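Local coordinates for lipid-transfer protein (PDB 6OK1), which is of unknown function but belongs to the thiolase superfamily, its chain built from an N-terminal and a C-terminal thiolase-like half, at residues A11-T16 / I38-L43; Q28-A33 / V106-F111; V52-D57 / C87-Q92; Q222-V227 / H346-I351. All blocks are in the same frame, centred on the assembly; numbering follows the deposited sequence.

Contact 1. Residues A11-T16 / I38-L43; sequences AGIGAT and IADAGL
A11 meets A41 methyl to methyl, CB to CB at 4.1 Å, where strand 8-15 passes the C-terminal end of helix 26-40. Its carbonyl oxygen also receives a CA-H...O contact from A41, with O and CA 3.5 Å apart. Small residues suit such close quarters, and glycine suits position 12, because CA of G12 packs 3.9 Å from the A41 methyl, CB, and the two CA atoms of G12 and A41 are only 4.1 Å apart. A11 and G12 both face V225 of strand 219-228, a classic beta bulge in strand 8-15. Next to this bulge the helix ends in a Schellman motif, in which G42 takes positive phi while L43 N and G42 N bond back to I38 O and A39 O. At I13 the contact turns polar. The backbone N of I13 gives a nearly straight hydrogen bond to D40 OD2, 3.0 Å long with 170° at the hydrogen; it meets the oxygen on its anti side, 28° out of the carboxylate plane. CG of D40 is anti to its backbone N (chi1 -169°), which carries the carboxylate out toward the strand. The side chains of D40 and I13 lie side by side, pointing the same way, with I13 CG1 3.7 Å from D40 OD2. The aspartate has further partners: R359 makes a salt bridge to OD2 and H237 a hydrogen bond to OD1. I13 itself rests on V355 and R356 of helix 348-359.

Contact 2. Residues Q28-A33 / V106-F111; sequences QLACEA and VCYRAF
The methyl of A110 is the bump that strand 104-112 pushes into helix 26-40. It lodges in a shallow hollow on the helix surface, with its CB 3.4 Å from the backbone N of A30 and 3.8 Å from CB of L29; CB of A30 forms another wall. Alanine suits both sides of this meeting point, since the backbones come together until CA of A30 and CA of A110 are 5.0 Å apart. The fit also works in reverse. Y108 and A110, two residues apart on the strand, both direct their side chains toward the helix, and the A30 methyl sits in the angle between them, 3.8 Å from A110 CB and 4.2 Å from CD2 of Y108, which it approaches obliquely. L29 is the longer side chain, and its CD1 reaches the carbonyl oxygen of F111 at 3.6 Å. The segments run roughly antiparallel at 143°, with their axes 7.2 Å apart at the closest point. The hydroxyl of Y108 donates a hydrogen bond to S59 O, outside the two segments. Elsewhere on the helix, C31 and E32 pack on aromatic side chains of a chain of another protein. Within the sheet, strand 104-112 lies between its parallel neighbour 50-54 and the antiparallel strand 219-228, whose A223 touches A33, while helix 61-68 covers Y108 through V64.

Contact 3. Residues V52-D57 / C87-Q92; sequences VTFTAD and CGTVQQ
V52 and T89 join strand 50-54 to helix 86-98, the helix of the beta-alpha-beta crossover that links the parallel strands 75-79 and 104-112 and passes over the strand between them. Strand and helix segments run nearly antiparallel, at 156°, with axes 8.0 Å apart. The two central side chains slide past each other in opposite directions, and V52 CG1, anti to the backbone N (chi1 -175°), is the branch that comes to 3.6 Å from T89 CB. Both methyls of V52 also meet the CB of Q92, three residues on, with CG1 at 3.9 Å and CG2 at 4.1 Å; a branched valine thus lies against two residues on the same side of the helix. T89 divides its functions. Its CG2 methyl approaches the F54 ring obliquely, 3.8 Å from CD1 and 3.9 Å from CE1, whereas its hydroxyl, lying between the backbone N and the carbonyl carbon (chi1 69°), turns back to a hydrogen bond with A86 O. Threonine therefore presents carbon to the strand and satisfies its oxygen within its own helix. Q92 likewise offers its aliphatic base to V52 and sends its amide elsewhere, to S77 OG and to Q92 of the second subunit. M348 of helix 348-359 adjoins both F54 and T89. A helix laid on a sheet and buried between the two halves of the chain is typical of the thiolase fold.

Contact 4. Residues Q222-V227 / H346-I351; sequences QALVVV and HGMNGI
Q222 lies against M348 and N349 in the first turn of helix 348-359. Its CG, anti to the backbone N, lies 3.6 Å from the carbonyl oxygen of M348 and 3.8 Å from CB of the same methionine; the bend at chi2 (77°) then turns CD toward N349. The amide is steadied by its own strand: NE2 bonds to A223 O at 3.2 Å, with 161° at the hydrogen. OE1 rests 3.4 Å from CA of N349. The amide planes of Q222 and N349 are nearly parallel, 14° apart, but N349 leads its amide away, to E342 OE1 and Q339 NE2. L224 supplies the apolar half. Its CD1 touches I351 CG2 at 3.7 Å, the two side chains crossing at about a right angle, and M348 CE at 4.0 Å. Unbranched, flexible methionine suits this place: bends at chi2 and chi3 curl its CE toward the leucine. G347 holds the N-cap position just before the helix. Strand 219-228 runs between the antiparallel strands 104-112 and 8-15, and L224 also meets V90 of helix 86-98 and I13 of strand 8-15, so two helices share this face of the sheet.

Overall arrangement
From the N terminus, contact 1 closes the first loop, returning the end of helix 26-40 to strand 8-15. Contact 2 starts on that same helix before the loop closes and ends on strand 104-112, so the two cross. Contact 3 opens and closes wholly between the segments of contact 2. Contact 4 follows in series with all three and makes the longest excursion, bringing helix 348-359 of the C-terminal thiolase-like half onto strand 219-228 of the N-terminal one. That strand separates strands 8-15 and 104-112, and backbone bonds couple it to both. All four contacts therefore serve one mixed sheet. Contacts 3 and 4 also touch directly.

Contact 1. Residues A11-T16 / I38-L43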
loop_
_atom_site.group_PDB
_atom_site.type_symbol
_atom_site.label_atom_id
_atom_site.label_comp_id
_atom_site.label_asym_id
_atom_site.label_seq_id
_atom_site.Cartn_x
_atom_site.Cartn_y
_atom_site.Cartn_z
ATOM N N ALA A 11 -9.562 -11.964 -18.303
ATOM C CA ALA A 11 -10.028 -13.254 -18.761
ATOM C C ALA A 11 -10.893 -13.965 -17.747
ATOM O O ALA A 11 -11.594 -14.909 -18.115
ATOM C CB ALA A 11 -8.835 -14.152 -19.098
ATOM N N GLY A 12 -10.843 -13.543 -16.484
ATOM C CA GLY A 12 -11.610 -14.184 -15.441
ATOM C C GLY A 12 -12.125 -13.180 -14.440
ATOM O O GLY A 12 -11.435 -12.209 -14.108
ATOM N N ILE A 13 -13.350 -13.427 -13.974
ATOM C CA ILE A 13 -13.975 -12.701 -12.880
ATOM C C ILE A 13 -14.516 -13.712 -11.876
ATOM O O ILE A 13 -14.980 -14.801 -12.230
ATOM C CB ILE A 13 -15.093 -11.745 -13.365
ATOM C CG1 ILE A 13 -16.245 -12.533 -14.007
ATOM C CG2 ILE A 13 -14.503 -10.719 -14.339
ATOM C CD1 ILE A 13 -17.389 -11.662 -14.482
ATOM N N GLY A 14 -14.459 -13.336 -10.607
ATOM C CA GLY A 14 -14.936 -14.202 -9.552
ATOM C C GLY A 14 -15.367 -13.389 -8.363
ATOM O O GLY A 14 -14.735 -12.385 -8.018
ATOM N N ALA A 15 -16.446 -13.813 -7.724
ATOM C CA ALA A 15 -16.982 -13.077 -6.588
ATOM C C ALA A 15 -17.618 -14.045 -5.607
ATOM O O ALA A 15 -18.064 -15.135 -5.983
ATOM C CB ALA A 15 -18.020 -12.046 -7.043
ATOM N N THR A 16 -17.615 -13.651 -4.337
ATOM C CA THR A 16 -18.480 -14.264 -3.350
ATOM C C THR A 16 -19.865 -13.686 -3.542
ATOM O O THR A 16 -20.063 -12.748 -4.322
ATOM C CB THR A 16 -18.000 -13.988 -1.917
ATOM O OG1 THR A 16 -18.161 -12.597 -1.603
ATOM C CG2 THR A 16 -16.548 -14.378 -1.763
ATOM N N ILE A 38 -9.894 -17.378 -11.018
ATOM C CA ILE A 38 -8.917 -18.244 -11.663
ATOM C C ILE A 38 -9.632 -19.329 -12.460
ATOM O O ILE A 38 -9.316 -19.583 -13.631
ATOM C CB ILE A 38 -7.976 -18.839 -10.599
ATOM C CG1 ILE A 38 -7.071 -17.735 -10.007
ATOM C CG2 ILE A 38 -7.135 -19.975 -11.167
ATOM C CD1 ILE A 38 -6.308 -18.127 -8.735
ATOM N N ALA A 39 -10.595 -19.995 -11.825
ATOM C CA ALA A 39 -11.364 -21.029 -12.517
ATOM C C ALA A 39 -12.135 -20.440 -13.690
ATOM O O ALA A 39 -12.257 -21.071 -14.746
ATOM C CB ALA A 39 -12.314 -21.708 -11.538
ATOM N N ASP A 40 -12.656 -19.228 -13.525
ATOM C CA ASP A 40 -13.402 -18.584 -14.598
ATOM C C ASP A 40 -12.519 -18.334 -15.810
ATOM O O ASP A 40 -13.007 -18.361 -16.945
ATOM C CB ASP A 40 -13.989 -17.263 -14.107
ATOM C CG ASP A 40 -14.983 -16.668 -15.082
ATOM O OD1 ASP A 40 -16.003 -17.322 -15.381
ATOM O OD2 ASP A 40 -14.754 -15.538 -15.550
ATOM N N ALA A 41 -11.231 -18.076 -15.592
ATOM C CA ALA A 41 -10.292 -17.866 -16.688
ATOM C C ALA A 41 -9.776 -19.171 -17.278
ATOM O O ALA A 41 -8.888 -19.147 -18.143
ATOM C CB ALA A 41 -9.114 -17.017 -16.217
ATOM N N GLY A 42 -10.294 -20.299 -16.815
ATOM C CA GLY A 42 -9.819 -21.587 -17.282
ATOM C C GLY A 42 -8.396 -21.894 -16.900
ATOM O O GLY A 42 -7.709 -22.612 -17.634
ATOM N N LEU A 43 -7.926 -21.355 -15.776
ATOM C CA LEU A 43 -6.563 -21.526 -15.297
ATOM C C LEU A 43 -6.559 -22.277 -13.960
ATOM O O LEU A 43 -7.607 -22.657 -13.417
ATOM C CB LEU A 43 -5.869 -20.165 -15.158
ATOM C CG LEU A 43 -5.656 -19.341 -16.437
ATOM C CD1 LEU A 43 -5.129 -17.916 -16.115
ATOM C CD2 LEU A 43 -4.696 -20.053 -17.357
#

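Contact 2. Residues Q28-A33 / V106-F111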
loop_
_atom_site.group_PDB
_atom_site.type_symbol
_atom_site.label_atom_id
_atom_site.label_comp_id
_atom_site.label_asym_id
_atom_site.label_seq_id
_atom_site.Cartn_x
_atom_site.Cartn_y
_atom_site.Cartn_z
ATOM N N GLN A 28 -10.988 -15.570 4.023
ATOM C CA GLN A 28 -11.735 -16.599 3.316
ATOM C C GLN A 28 -12.460 -16.001 2.119
ATOM O O GLN A 28 -12.487 -16.596 1.040
ATOM C CB GLN A 28 -12.723 -17.319 4.255
ATOM C CG GLN A 28 -13.591 -18.323 3.517
ATOM C CD GLN A 28 -14.183 -19.412 4.411
ATOM O OE1 GLN A 28 -13.854 -19.539 5.578
ATOM N NE2 GLN A 28 -15.061 -20.203 3.838
ATOM N N LEU A 29 -13.039 -14.812 2.277
ATOM C CA LEU A 29 -13.714 -14.201 1.138
ATOM C C LEU A 29 -12.736 -13.940 -0.005
ATOM O O LEU A 29 -13.075 -14.136 -1.175
ATOM C CB LEU A 29 -14.375 -12.896 1.565
ATOM C CG LEU A 29 -15.474 -12.985 2.639
ATOM C CD1 LEU A 29 -15.912 -11.599 3.046
ATOM C CD2 LEU A 29 -16.672 -13.782 2.086
ATOM N N ALA A 30 -11.551 -13.412 0.317
ATOM C CA ALA A 30 -10.547 -13.156 -0.708
ATOM C C ALA A 30 -10.174 -14.437 -1.413
ATOM O O ALA A 30 -10.120 -14.482 -2.640
ATOM C CB ALA A 30 -9.314 -12.509 -0.097
ATOM N N CYS A 31 -9.937 -15.501 -0.647
ATOM C CA CYS A 31 -9.557 -16.766 -1.265
ATOM C C CYS A 31 -10.675 -17.310 -2.143
ATOM O O CYS A 31 -10.416 -17.809 -3.246
ATOM C CB CYS A 31 -9.178 -17.774 -0.189
ATOM S SG CYS A 31 -7.658 -17.355 0.644
ATOM N N GLU A 32 -11.922 -17.219 -1.689
ATOM C CA GLU A 32 -13.026 -17.702 -2.516
ATOM C C GLU A 32 -13.100 -16.944 -3.838
ATOM O O GLU A 32 -13.227 -17.551 -4.905
ATOM C CB GLU A 32 -14.359 -17.602 -1.778
ATOM C CG GLU A 32 -14.516 -18.610 -0.666
ATOM C CD GLU A 32 -15.829 -18.471 0.077
ATOM O OE1 GLU A 32 -16.798 -17.919 -0.501
ATOM O OE2 GLU A 32 -15.890 -18.923 1.240
ATOM N N ALA A 33 -13.058 -15.614 -3.782
ATOM C CA ALA A 33 -13.180 -14.815 -5.001
ATOM C C ALA A 33 -12.011 -15.077 -5.944
ATOM O O ALA A 33 -12.193 -15.211 -7.163
ATOM C CB ALA A 33 -13.262 -13.324 -4.620
ATOM N N VAL A 106 -3.755 -11.668 -10.474
ATOM C CA VAL A 106 -5.093 -11.560 -9.898
ATOM C C VAL A 106 -5.199 -10.282 -9.078
ATOM O O VAL A 106 -4.383 -10.037 -8.190
ATOM C CB VAL A 106 -5.448 -12.790 -9.048
ATOM C CG1 VAL A 106 -6.889 -12.731 -8.630
ATOM C CG2 VAL A 106 -5.194 -14.078 -9.853
ATOM N N CYS A 107 -6.211 -9.473 -9.379
ATOM C CA CYS A 107 -6.531 -8.265 -8.637
ATOM C C CYS A 107 -7.729 -8.571 -7.747
ATOM O O CYS A 107 -8.700 -9.156 -8.223
ATOM C CB CYS A 107 -6.873 -7.114 -9.589
ATOM S SG CYS A 107 -5.696 -6.886 -10.927
ATOM N N TYR A 108 -7.668 -8.196 -6.460
ATOM C CA TYR A 108 -8.754 -8.585 -5.560
ATOM C C TYR A 108 -8.996 -7.554 -4.465
ATOM O O TYR A 108 -8.148 -6.715 -4.160
ATOM C CB TYR A 108 -8.479 -9.959 -4.914
ATOM C CG TYR A 108 -7.276 -9.988 -3.981
ATOM C CD1 TYR A 108 -6.014 -10.239 -4.468
ATOM C CD2 TYR A 108 -7.411 -9.775 -2.614
ATOM C CE1 TYR A 108 -4.914 -10.266 -3.616
ATOM C CE2 TYR A 108 -6.307 -9.788 -1.764
ATOM C CZ TYR A 108 -5.077 -10.046 -2.278
ATOM O OH TYR A 108 -3.977 -10.069 -1.479
ATOM N N ARG A 109 -10.184 -7.645 -3.865
ATOM C CA ARG A 109 -10.544 -6.899 -2.674
ATOM C C ARG A 109 -11.622 -7.706 -1.978
ATOM O O ARG A 109 -12.575 -8.147 -2.625
ATOM C CB ARG A 109 -11.053 -5.489 -3.022
ATOM C CG ARG A 109 -11.282 -4.567 -1.835
ATOM C CD ARG A 109 -9.979 -4.070 -1.254
ATOM N NE ARG A 109 -10.202 -3.088 -0.193
ATOM C CZ ARG A 109 -10.258 -3.346 1.106
ATOM N NH1 ARG A 109 -10.073 -4.576 1.591
ATOM N NH2 ARG A 109 -10.508 -2.341 1.954
ATOM N N ALA A 110 -11.474 -7.904 -0.677
ATOM C CA ALA A 110 -12.512 -8.592 0.084
ATOM C C ALA A 110 -12.569 -8.057 1.504
ATOM O O ALA A 110 -11.533 -7.791 2.119
ATOM C CB ALA A 110 -12.271 -10.109 0.104
ATOM N N PHE A 111 -13.781 -7.887 2.026
ATOM C CA PHE A 111 -13.911 -7.349 3.370
ATOM C C PHE A 111 -15.278 -7.671 3.952
ATOM O O PHE A 111 -16.224 -8.047 3.240
ATOM C CB PHE A 111 -13.664 -5.827 3.409
ATOM C CG PHE A 111 -14.346 -5.033 2.317
ATOM C CD1 PHE A 111 -15.702 -5.172 2.041
ATOM C CD2 PHE A 111 -13.631 -4.060 1.623
ATOM C CE1 PHE A 111 -16.329 -4.389 1.059
ATOM C CE2 PHE A 111 -14.245 -3.261 0.650
ATOM C CZ PHE A 111 -15.605 -3.438 0.360
#

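Contact 3. Residues V52-D57 / C87-Q92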
loop_
_atom_site.group_PDB
_atom_site.type_symbol
_atom_site.label_atom_id
_atom_site.label_comp_id
_atom_site.label_asym_id
_atom_site.label_seq_id
_atom_site.Cartn_x
_atom_site.Cartn_y
_atom_site.Cartn_z
ATOM N N VAL A 52 -2.420 -8.215 -6.895
ATOM C CA VAL A 52 -2.564 -6.778 -6.657
ATOM C C VAL A 52 -3.804 -6.550 -5.795
ATOM O O VAL A 52 -4.866 -7.122 -6.054
ATOM C CB VAL A 52 -2.663 -5.986 -7.976
ATOM C CG1 VAL A 52 -2.679 -4.499 -7.684
ATOM C CG2 VAL A 52 -1.478 -6.333 -8.929
ATOM N N THR A 53 -3.688 -5.713 -4.768
ATOM C CA THR A 53 -4.883 -5.344 -4.002
ATOM C C THR A 53 -4.729 -3.903 -3.523
ATOM O O THR A 53 -3.859 -3.158 -3.994
ATOM C CB THR A 53 -5.156 -6.350 -2.870
ATOM O OG1 THR A 53 -6.396 -6.044 -2.232
ATOM C CG2 THR A 53 -4.066 -6.360 -1.828
ATOM N N PHE A 54 -5.628 -3.492 -2.635
ATOM C CA PHE A 54 -5.646 -2.156 -2.060
ATOM C C PHE A 54 -4.714 -2.086 -0.851
ATOM O O PHE A 54 -4.516 -3.075 -0.143
ATOM C CB PHE A 54 -7.048 -1.784 -1.566
ATOM C CG PHE A 54 -8.122 -1.609 -2.648
ATOM C CD1 PHE A 54 -8.066 -2.242 -3.909
ATOM C CD2 PHE A 54 -9.240 -0.838 -2.340
ATOM C CE1 PHE A 54 -9.111 -2.086 -4.820
ATOM C CE2 PHE A 54 -10.290 -0.677 -3.270
ATOM C CZ PHE A 54 -10.206 -1.275 -4.493
ATOM N N THR A 55 -4.234 -0.879 -0.542
ATOM C CA THR A 55 -3.368 -0.745 0.640
ATOM C C THR A 55 -4.059 -1.251 1.906
ATOM O O THR A 55 -3.417 -1.881 2.766
ATOM C CB THR A 55 -2.915 0.709 0.824
ATOM O OG1 THR A 55 -4.036 1.588 0.690
ATOM C CG2 THR A 55 -1.956 1.072 -0.213
ATOM N N ALA A 56 -5.363 -1.011 2.036
ATOM C CA ALA A 56 -6.101 -1.313 3.265
ATOM C C ALA A 56 -6.552 -2.763 3.364
ATOM O O ALA A 56 -7.037 -3.165 4.438
ATOM C CB ALA A 56 -7.343 -0.410 3.410
ATOM N N ASP A 57 -6.425 -3.539 2.295
ATOM C CA ASP A 57 -6.857 -4.920 2.331
ATOM C C ASP A 57 -5.995 -5.717 3.304
ATOM O O ASP A 57 -4.765 -5.650 3.250
ATOM C CB ASP A 57 -6.813 -5.536 0.940
ATOM C CG ASP A 57 -7.681 -6.769 0.864
ATOM O OD1 ASP A 57 -7.262 -7.803 1.421
ATOM O OD2 ASP A 57 -8.810 -6.715 0.323
ATOM N N CYS A 87 -9.598 0.618 -10.314
ATOM C CA CYS A 87 -9.116 0.462 -11.683
ATOM C C CYS A 87 -7.588 0.479 -11.740
ATOM O O CYS A 87 -6.990 -0.162 -12.616
ATOM C CB CYS A 87 -9.719 1.560 -12.541
ATOM S SG CYS A 87 -11.496 1.307 -12.820
ATOM N N GLY A 88 -6.956 1.176 -10.797
ATOM C CA GLY A 88 -5.510 1.129 -10.676
ATOM C C GLY A 88 -4.956 -0.263 -10.448
ATOM O O GLY A 88 -3.862 -0.577 -10.932
ATOM N N THR A 89 -5.691 -1.131 -9.733
ATOM C CA THR A 89 -5.166 -2.482 -9.540
ATOM C C THR A 89 -5.067 -3.198 -10.874
ATOM O O THR A 89 -4.110 -3.941 -11.136
ATOM C CB THR A 89 -6.007 -3.315 -8.560
ATOM O OG1 THR A 89 -7.288 -3.626 -9.124
ATOM C CG2 THR A 89 -6.133 -2.633 -7.204
ATOM N N VAL A 90 -6.031 -2.941 -11.762
ATOM C CA VAL A 90 -5.986 -3.536 -13.085
ATOM C C VAL A 90 -4.901 -2.888 -13.950
ATOM O O VAL A 90 -4.251 -3.580 -14.737
ATOM C CB VAL A 90 -7.369 -3.450 -13.743
ATOM C CG1 VAL A 90 -7.303 -3.973 -15.190
ATOM C CG2 VAL A 90 -8.381 -4.264 -12.942
ATOM N N GLN A 91 -4.692 -1.568 -13.838
ATOM C CA GLN A 91 -3.541 -0.955 -14.502
ATOM C C GLN A 91 -2.247 -1.634 -14.082
ATOM O O GLN A 91 -1.403 -1.964 -14.927
ATOM C CB GLN A 91 -3.447 0.540 -14.215
ATOM C CG GLN A 91 -2.384 1.190 -15.085
ATOM C CD GLN A 91 -2.009 2.549 -14.611
ATOM O OE1 GLN A 91 -1.695 2.730 -13.434
ATOM N NE2 GLN A 91 -2.020 3.522 -15.507
ATOM N N GLN A 92 -2.062 -1.828 -12.765
ATOM C CA GLN A 92 -0.886 -2.533 -12.257
ATOM C C GLN A 92 -0.691 -3.864 -12.958
ATOM O O GLN A 92 0.401 -4.165 -13.452
ATOM C CB GLN A 92 -1.011 -2.728 -10.745
ATOM C CG GLN A 92 -0.727 -1.493 -9.917
ATOM C CD GLN A 92 0.763 -1.246 -9.793
ATOM O OE1 GLN A 92 1.531 -2.184 -9.553
ATOM N NE2 GLN A 92 1.186 -0.032 -10.023
#

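Contact 4. Residues Q222-V227 / H346-I351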
loop_
_atom_site.group_PDB
_atom_site.type_symbol
_atom_site.label_atom_id
_atom_site.label_comp_id
_atom_site.label_asym_id
_atom_site.label_seq_id
_atom_site.Cartn_x
_atom_site.Cartn_y
_atom_site.Cartn_z
ATOM N N GLN A 222 -14.273 -9.720 -4.375
ATOM C CA GLN A 222 -14.269 -9.643 -5.831
ATOM C C GLN A 222 -12.844 -9.818 -6.329
ATOM O O GLN A 222 -11.916 -9.205 -5.787
ATOM C CB GLN A 222 -14.819 -8.301 -6.322
ATOM C CG GLN A 222 -14.773 -8.099 -7.815
ATOM C CD GLN A 222 -15.865 -8.869 -8.542
ATOM O OE1 GLN A 222 -17.057 -8.608 -8.352
ATOM N NE2 GLN A 222 -15.457 -9.785 -9.412
ATOM N N ALA A 223 -12.676 -10.620 -7.391
ATOM C CA ALA A 223 -11.359 -10.844 -7.978
ATOM C C ALA A 223 -11.456 -10.816 -9.494
ATOM O O ALA A 223 -12.525 -11.001 -10.068
ATOM C CB ALA A 223 -10.745 -12.181 -7.530
ATOM N N LEU A 224 -10.323 -10.508 -10.127
ATOM C CA LEU A 224 -10.212 -10.321 -11.573
ATOM C C LEU A 224 -8.875 -10.904 -12.011
ATOM O O LEU A 224 -7.862 -10.611 -11.380
ATOM C CB LEU A 224 -10.252 -8.834 -11.953
ATOM C CG LEU A 224 -11.367 -7.973 -11.356
ATOM C CD1 LEU A 224 -11.024 -6.516 -11.438
ATOM C CD2 LEU A 224 -12.694 -8.213 -12.065
ATOM N N VAL A 225 -8.866 -11.689 -13.101
ATOM C CA VAL A 225 -7.653 -12.314 -13.637
ATOM C C VAL A 225 -7.229 -11.582 -14.905
ATOM O O VAL A 225 -8.004 -11.473 -15.861
ATOM C CB VAL A 225 -7.878 -13.806 -13.940
ATOM C CG1 VAL A 225 -6.665 -14.395 -14.639
ATOM C CG2 VAL A 225 -8.131 -14.552 -12.653
ATOM N N VAL A 226 -5.981 -11.118 -14.930
ATOM C CA VAL A 226 -5.437 -10.366 -16.058
ATOM C C VAL A 226 -4.309 -11.190 -16.661
ATOM O O VAL A 226 -3.443 -11.688 -15.935
ATOM C CB VAL A 226 -4.941 -8.979 -15.600
ATOM C CG1 VAL A 226 -4.273 -8.185 -16.757
ATOM C CG2 VAL A 226 -6.113 -8.160 -15.024
ATOM N N VAL A 227 -4.322 -11.335 -17.991
ATOM C CA VAL A 227 -3.275 -12.044 -18.720
ATOM C C VAL A 227 -2.956 -11.255 -19.983
ATOM O O VAL A 227 -3.608 -10.255 -20.296
ATOM C CB VAL A 227 -3.704 -13.486 -19.084
ATOM C CG1 VAL A 227 -3.894 -14.305 -17.849
ATOM C CG2 VAL A 227 -4.975 -13.455 -19.884
ATOM N N HIS A 346 -16.088 -1.307 -3.133
ATOM C CA HIS A 346 -15.138 -0.245 -3.461
ATOM C C HIS A 346 -14.751 -0.290 -4.938
ATOM O O HIS A 346 -13.569 -0.137 -5.292
ATOM C CB HIS A 346 -13.915 -0.327 -2.548
ATOM C CG HIS A 346 -14.223 -0.073 -1.105
ATOM N ND1 HIS A 346 -13.241 0.148 -0.161
ATOM C CD2 HIS A 346 -15.403 -0.007 -0.442
ATOM C CE1 HIS A 346 -13.806 0.342 1.020
ATOM N NE2 HIS A 346 -15.115 0.248 0.877
ATOM N N GLY A 347 -15.761 -0.461 -5.809
ATOM C CA GLY A 347 -15.625 -0.326 -7.250
ATOM C C GLY A 347 -15.254 -1.593 -7.989
ATOM O O GLY A 347 -15.445 -1.671 -9.209
ATOM N N MET A 348 -14.733 -2.592 -7.281
ATOM C CA MET A 348 -14.231 -3.780 -7.961
ATOM C C MET A 348 -15.331 -4.545 -8.672
ATOM O O MET A 348 -15.111 -5.075 -9.772
ATOM C CB MET A 348 -13.513 -4.667 -6.955
ATOM C CG MET A 348 -12.260 -4.032 -6.420
ATOM S SD MET A 348 -10.931 -3.809 -7.670
ATOM C CE MET A 348 -10.152 -5.416 -7.666
ATOM N N ASN A 349 -16.519 -4.623 -8.064
ATOM C CA ASN A 349 -17.627 -5.297 -8.719
ATOM C C ASN A 349 -18.102 -4.547 -9.961
ATOM O O ASN A 349 -18.647 -5.172 -10.868
ATOM C CB ASN A 349 -18.790 -5.538 -7.737
ATOM C CG ASN A 349 -19.253 -4.271 -7.023
ATOM O OD1 ASN A 349 -18.447 -3.477 -6.566
ATOM N ND2 ASN A 349 -20.574 -4.105 -6.895
ATOM N N GLY A 350 -17.822 -3.249 -10.066
ATOM C CA GLY A 350 -18.130 -2.537 -11.295
ATOM C C GLY A 350 -17.220 -2.926 -12.442
ATOM O O GLY A 350 -17.648 -2.963 -13.599
ATOM N N ILE A 351 -15.950 -3.198 -12.150
ATOM C CA ILE A 351 -15.066 -3.686 -13.205
ATOM C C ILE A 351 -15.586 -5.017 -13.723
ATOM O O ILE A 351 -15.601 -5.263 -14.927
ATOM C CB ILE A 351 -13.610 -3.787 -12.692
ATOM C CG1 ILE A 351 -13.123 -2.417 -12.188
ATOM C CG2 ILE A 351 -12.697 -4.272 -13.798
ATOM C CD1 ILE A 351 -11.752 -2.419 -11.481
#